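Local atomic coordinates of D-glyceraldehyde dehydrogenase (NADP(+)) (PDB entry 5IZD), a protein that oxidises D-glyceraldehyde to (R)-glycerate with NADP(+) as the electron acceptor in the non-phosphorylated Entner-Doudoroff pathway. Residues A[245-250]-A[445-450]. Sequence-based numbering, arbitrary orientation.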
loop_
_atom_site.group_PDB
_atom_site.type_symbol
_atom_site.label_atom_id
_atom_site.label_comp_id
_atom_site.label_asym_id
_atom_site.label_seq_id
_atom_site.Cartn_x
_atom_site.Cartn_y
_atom_site.Cartn_z
ATOM N N ILE A 245 11.197 -8.860 17.202
ATOM C CA ILE A 245 11.661 -9.193 15.852
ATOM C C ILE A 245 12.798 -10.160 16.095
ATOM O O ILE A 245 13.851 -9.732 16.654
ATOM C CB ILE A 245 12.175 -7.991 15.059
ATOM C CG1 ILE A 245 11.126 -6.860 14.919
ATOM C CG2 ILE A 245 12.685 -8.463 13.685
ATOM C CD1 ILE A 245 11.713 -5.527 14.423
ATOM N N LEU A 246 12.558 -11.442 15.827
ATOM C CA LEU A 246 13.474 -12.537 16.163
ATOM C C LEU A 246 13.663 -13.377 14.924
ATOM O O LEU A 246 12.656 -13.848 14.314
ATOM C CB LEU A 246 12.916 -13.487 17.224
ATOM C CG LEU A 246 12.427 -12.889 18.534
ATOM C CD1 LEU A 246 11.815 -13.977 19.416
ATOM C CD2 LEU A 246 13.546 -12.157 19.224
ATOM N N GLU A 247 14.920 -13.640 14.610
ATOM C CA GLU A 247 15.285 -14.546 13.552
ATOM C C GLU A 247 16.256 -15.607 14.065
ATOM O O GLU A 247 17.342 -15.250 14.527
ATOM C CB GLU A 247 15.870 -13.747 12.397
ATOM C CG GLU A 247 15.968 -14.600 11.114
ATOM C CD GLU A 247 17.362 -15.094 10.781
ATOM O OE1 GLU A 247 17.695 -16.249 11.132
ATOM O OE2 GLU A 247 18.135 -14.309 10.149
ATOM N N LEU A 248 15.825 -16.885 14.018
ATOM C CA LEU A 248 16.364 -17.948 14.820
ATOM C C LEU A 248 17.002 -19.084 13.977
ATOM O O LEU A 248 17.071 -20.221 14.423
ATOM C CB LEU A 248 15.338 -18.481 15.820
ATOM C CG LEU A 248 14.680 -17.410 16.664
ATOM C CD1 LEU A 248 13.619 -17.998 17.602
ATOM C CD2 LEU A 248 15.691 -16.636 17.464
ATOM N N GLY A 249 17.384 -18.750 12.730
ATOM C CA GLY A 249 18.124 -19.721 11.901
ATOM C C GLY A 249 17.127 -20.700 11.269
ATOM O O GLY A 249 15.929 -20.372 11.208
ATOM N N GLY A 250 17.606 -21.869 10.825
ATOM C CA GLY A 250 16.798 -22.762 10.016
ATOM C C GLY A 250 17.403 -24.076 9.655
ATOM O O GLY A 250 18.455 -24.443 10.155
ATOM N N GLY A 445 13.864 -7.826 0.023
ATOM C CA GLY A 445 13.135 -8.994 0.535
ATOM C C GLY A 445 12.698 -8.937 1.988
ATOM O O GLY A 445 13.254 -8.210 2.752
ATOM N N TYR A 446 11.694 -9.692 2.383
ATOM C CA TYR A 446 11.256 -9.695 3.759
ATOM C C TYR A 446 11.756 -10.997 4.343
ATOM O O TYR A 446 11.168 -12.013 4.156
ATOM C CB TYR A 446 9.748 -9.567 3.875
ATOM C CG TYR A 446 9.171 -9.580 5.261
ATOM C CD1 TYR A 446 9.325 -8.509 6.103
ATOM C CD2 TYR A 446 8.430 -10.634 5.709
ATOM C CE1 TYR A 446 8.783 -8.511 7.340
ATOM C CE2 TYR A 446 7.879 -10.632 6.952
ATOM C CZ TYR A 446 8.069 -9.562 7.757
ATOM O OH TYR A 446 7.550 -9.551 8.982
ATOM N N HIS A 447 12.871 -10.933 5.048
ATOM C CA HIS A 447 13.556 -12.083 5.603
ATOM C C HIS A 447 12.793 -12.573 6.826
ATOM O O HIS A 447 12.743 -11.882 7.833
ATOM C CB HIS A 447 14.967 -11.650 6.041
ATOM C CG HIS A 447 15.921 -12.761 6.325
ATOM N ND1 HIS A 447 16.250 -13.704 5.376
ATOM C CD2 HIS A 447 16.759 -12.982 7.379
ATOM C CE1 HIS A 447 17.206 -14.493 5.851
ATOM N NE2 HIS A 447 17.513 -14.090 7.073
ATOM N N THR A 448 12.252 -13.780 6.754
ATOM C CA THR A 448 11.320 -14.262 7.744
ATOM C C THR A 448 11.153 -15.764 7.527
ATOM O O THR A 448 11.711 -16.356 6.596
ATOM C CB THR A 448 9.949 -13.493 7.565
ATOM O OG1 THR A 448 9.101 -13.684 8.700
ATOM C CG2 THR A 448 9.227 -13.958 6.312
ATOM N N GLY A 449 10.345 -16.392 8.358
ATOM C CA GLY A 449 10.022 -17.782 8.142
ATOM C C GLY A 449 8.877 -18.288 8.945
ATOM O O GLY A 449 8.229 -17.527 9.653
ATOM N N PHE A 450 8.646 -19.581 8.809
ATOM C CA PHE A 450 7.537 -20.286 9.457
ATOM C C PHE A 450 8.060 -21.075 10.649
ATOM O O PHE A 450 9.282 -21.305 10.779
ATOM C CB PHE A 450 6.854 -21.290 8.468
ATOM C CG PHE A 450 6.186 -20.639 7.298
ATOM C CD1 PHE A 450 6.931 -20.151 6.253
ATOM C CD2 PHE A 450 4.790 -20.465 7.274
ATOM C CE1 PHE A 450 6.314 -19.499 5.185
ATOM C CE2 PHE A 450 4.152 -19.815 6.211
ATOM C CZ PHE A 450 4.919 -19.363 5.151
#
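E247 and H447 alone join the two segments, one buried carboxylate meeting one imidazole. E247 is the last residue of strand 243-247, and its side chain sets off toward the loop 445-450 with CG anti to the backbone N (chi1 -166°), then bends at chi2. E247 OE2 arrives at the edge of the H447 ring, near its plane, and accepts a weak, bent hydrogen bond from H447 NE2 at 3.1 Å (N-H...O angle 123°). E247 OE2 also lies 3.4 Å from H447 CD2, so this oxygen faces the NE2-CD2 side of the imidazole. Carboxylate and ring planes stand almost perpendicular, 83° apart. Two residues on, the backbone N of G249 donates to E247 OE1 at 3.0 Å, nearly along the C-O axis; the two carboxylate oxygens thus have different partners, which restrains the group's rotation. H447 ND1 is taken by E432, its stronger polar partner. E247 is the predicted proton acceptor of this aldehyde dehydrogenase, and the substrate-binding R157, assigned by similarity, lies about 4 Å from H447 between side chains, consistent with a place in the active-site wall. Strand 243-247 pairs in parallel with strand 220-224 and antiparallel with strand 454-455, while Y446 packs on helix 460-465 and T448 reaches K469 of the second subunit.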